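Alpha-L-arabinosidase (Xanthomonas axonopodis pv. citri, PDB 6D25) probably hydrolyses alpha-L-arabinofuranosidic bonds, removing arabinose side groups from arabinoxylans, including those from internal di-substituted positions, as a trimeric GH51 enzyme. Local coordinates at residues A[210-215]-A[245-250]. Numbering follows the deposited sequence.
Sequences MRVEYA and DYHWTE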
loop_
_atom_site.group_PDB
_atom_site.type_symbol
_atom_site.label_atom_id
_atom_site.label_comp_id
_atom_site.label_asym_id
_atom_site.label_seq_id
_atom_site.Cartn_x
_atom_site.Cartn_y
_atom_site.Cartn_z
ATOM N N MET A 210 11.045 4.333 -3.918
ATOM C CA MET A 210 11.067 3.402 -2.798
ATOM C C MET A 210 12.500 3.093 -2.361
ATOM O O MET A 210 13.357 2.827 -3.210
ATOM C CB MET A 210 10.372 2.103 -3.186
ATOM C CG MET A 210 8.923 2.273 -3.582
ATOM S SD MET A 210 8.153 0.636 -3.824
ATOM C CE MET A 210 6.588 1.092 -4.575
ATOM N N ARG A 211 12.738 3.058 -1.070
ATOM C CA ARG A 211 13.894 2.353 -0.522
ATOM C C ARG A 211 13.743 0.851 -0.809
ATOM O O ARG A 211 12.614 0.334 -0.830
ATOM C CB ARG A 211 13.955 2.418 1.002
ATOM C CG ARG A 211 13.925 3.768 1.659
ATOM C CD ARG A 211 13.996 3.623 3.182
ATOM N NE ARG A 211 12.900 2.916 3.818
ATOM C CZ ARG A 211 13.031 1.927 4.720
ATOM N NH1 ARG A 211 14.213 1.516 5.147
ATOM N NH2 ARG A 211 11.959 1.313 5.181
ATOM N N VAL A 212 14.869 0.160 -0.999
ATOM C CA VAL A 212 14.790 -1.266 -1.339
ATOM C C VAL A 212 14.085 -2.050 -0.221
ATOM O O VAL A 212 13.361 -2.979 -0.552
ATOM C CB VAL A 212 16.158 -1.874 -1.664
ATOM C CG1 VAL A 212 17.114 -1.847 -0.491
ATOM C CG2 VAL A 212 16.006 -3.257 -2.243
ATOM N N GLU A 213 14.263 -1.675 1.024
ATOM C CA GLU A 213 13.625 -2.418 2.133
ATOM C C GLU A 213 12.092 -2.403 1.962
ATOM O O GLU A 213 11.403 -3.445 2.177
ATOM C CB GLU A 213 14.023 -1.853 3.487
ATOM C CG GLU A 213 15.499 -2.028 3.843
ATOM C CD GLU A 213 16.509 -1.072 3.203
ATOM O OE1 GLU A 213 16.109 -0.128 2.459
ATOM O OE2 GLU A 213 17.739 -1.297 3.420
ATOM N N TYR A 214 11.554 -1.296 1.486
ATOM C CA TYR A 214 10.118 -1.144 1.253
ATOM C C TYR A 214 9.719 -1.852 -0.039
ATOM O O TYR A 214 8.725 -2.585 -0.076
ATOM C CB TYR A 214 9.743 0.352 1.232
ATOM C CG TYR A 214 8.285 0.646 1.007
ATOM C CD1 TYR A 214 7.303 0.089 1.821
ATOM C CD2 TYR A 214 7.884 1.502 0.016
ATOM C CE1 TYR A 214 5.949 0.343 1.610
ATOM C CE2 TYR A 214 6.545 1.810 -0.187
ATOM C CZ TYR A 214 5.566 1.227 0.615
ATOM O OH TYR A 214 4.253 1.546 0.440
ATOM N N ALA A 215 10.500 -1.679 -1.088
ATOM C CA ALA A 215 10.234 -2.321 -2.362
ATOM C C ALA A 215 10.199 -3.849 -2.218
ATOM O O ALA A 215 9.436 -4.484 -2.928
ATOM C CB ALA A 215 11.266 -1.920 -3.390
ATOM N N ASP A 245 23.900 -0.010 -7.939
ATOM C CA ASP A 245 23.191 -0.012 -6.647
ATOM C C ASP A 245 23.223 -1.437 -6.077
ATOM O O ASP A 245 22.224 -2.188 -6.134
ATOM C CB ASP A 245 21.758 0.523 -6.784
ATOM C CG ASP A 245 21.042 0.769 -5.453
ATOM O OD1 ASP A 245 21.622 0.480 -4.398
ATOM O OD2 ASP A 245 19.870 1.183 -5.541
ATOM N N TYR A 246 24.368 -1.782 -5.482
ATOM C CA TYR A 246 24.591 -3.122 -4.981
ATOM C C TYR A 246 23.726 -3.388 -3.753
ATOM O O TYR A 246 23.306 -4.526 -3.530
ATOM C CB TYR A 246 26.088 -3.348 -4.723
ATOM C CG TYR A 246 26.894 -3.192 -5.998
ATOM C CD1 TYR A 246 26.554 -3.918 -7.136
ATOM C CD2 TYR A 246 27.946 -2.296 -6.101
ATOM C CE1 TYR A 246 27.249 -3.782 -8.326
ATOM C CE2 TYR A 246 28.646 -2.129 -7.300
ATOM C CZ TYR A 246 28.283 -2.856 -8.424
ATOM O OH TYR A 246 28.952 -2.716 -9.630
ATOM N N HIS A 247 23.459 -2.348 -2.965
ATOM C CA HIS A 247 22.608 -2.510 -1.802
ATOM C C HIS A 247 21.208 -2.982 -2.234
ATOM O O HIS A 247 20.600 -3.807 -1.549
ATOM C CB HIS A 247 22.567 -1.220 -0.983
ATOM C CG HIS A 247 21.676 -1.332 0.212
ATOM N ND1 HIS A 247 21.989 -2.126 1.301
ATOM C CD2 HIS A 247 20.468 -0.773 0.477
ATOM C CE1 HIS A 247 21.032 -1.957 2.221
ATOM N NE2 HIS A 247 20.081 -1.152 1.734
ATOM N N TRP A 248 20.708 -2.483 -3.335
ATOM C CA TRP A 248 19.406 -2.887 -3.827
ATOM C C TRP A 248 19.387 -4.397 -4.124
ATOM O O TRP A 248 18.494 -5.137 -3.658
ATOM C CB TRP A 248 19.047 -2.087 -5.078
ATOM C CG TRP A 248 17.633 -2.315 -5.517
ATOM C CD1 TRP A 248 17.105 -3.426 -6.111
ATOM C CD2 TRP A 248 16.531 -1.436 -5.254
ATOM N NE1 TRP A 248 15.756 -3.259 -6.281
ATOM C CE2 TRP A 248 15.378 -2.060 -5.757
ATOM C CE3 TRP A 248 16.416 -0.188 -4.639
ATOM C CZ2 TRP A 248 14.117 -1.463 -5.677
ATOM C CZ3 TRP A 248 15.172 0.397 -4.545
ATOM C CH2 TRP A 248 14.053 -0.229 -5.079
ATOM N N THR A 249 20.391 -4.871 -4.868
ATOM C CA THR A 249 20.460 -6.299 -5.175
ATOM C C THR A 249 20.559 -7.140 -3.896
ATOM O O THR A 249 19.907 -8.148 -3.789
ATOM C CB THR A 249 21.682 -6.586 -6.063
ATOM O OG1 THR A 249 21.569 -5.754 -7.206
ATOM C CG2 THR A 249 21.763 -8.033 -6.495
ATOM N N GLU A 250 21.415 -6.734 -2.971
ATOM C CA GLU A 250 21.619 -7.437 -1.726
ATOM C C GLU A 250 20.267 -7.622 -0.999
ATOM O O GLU A 250 19.941 -8.731 -0.546
ATOM C CB GLU A 250 22.621 -6.668 -0.866
ATOM C CG GLU A 250 22.747 -7.187 0.534
ATOM C CD GLU A 250 23.616 -8.414 0.672
ATOM O OE1 GLU A 250 24.513 -8.612 -0.163
ATOM O OE2 GLU A 250 23.395 -9.159 1.660
#
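Neighbouring outer helices of a (beta/alpha)8 barrel meet here through their first turns, where Val212 and Trp248 make the apolar core and Glu213 and His247 a polar clasp. Helix 212-224 follows strand 196-199 and helix 246-256 follows strand 235-238, the next strand of the parallel barrel sheet. The packing illustrates how an indole can bridge two helix starts. Trp248 CG stands anti to its own backbone N (chi1 -172°), which sends the ring across to the other helix, and one face receives Val212. The methyl CG2 of Val212 makes a CH-pi contact, 3.6 Å from the centroid of the five-membered ring and close to its normal, while Val212 CB lies 3.4 Å from Trp248 CE3 on the six-membered ring. Farther along, Ala215 CB touches Trp248 CH2 at 3.7 Å, and the carbonyl oxygen Met210 O approaches Trp248 CZ3 in the ring plane, at 3.3 Å. The indole N-H is spent on Pro239 O, which helps fix the ring's rotation.

Beside this core, His247 NE2 donates to Glu213 OE2 over 2.9 Å, with an N-H...O angle of 150°. The oxygen sits nearly in the imidazole plane and is met on its syn side, somewhat out of the carboxylate plane, although carboxylate and ring are turned 40° apart. A bend at chi2 brings the Glu213 carboxylate back to the histidine, and Val212 CG1 packs against His247 CD2 at 3.7 Å. At the start of helix 246-256, Asp245 is the N-cap, its OD1 accepting from Trp248 N at 3.3 Å, with the N-H coming from above the carboxylate plane. Arg211, the N-cap residue of helix 212-224, forms a salt bridge with Asp217 of the second subunit, so this helix also serves the trimer interface. Such lateral pairing of successive helices is typical of the TIM-barrel catalytic domain of GH51 enzymes.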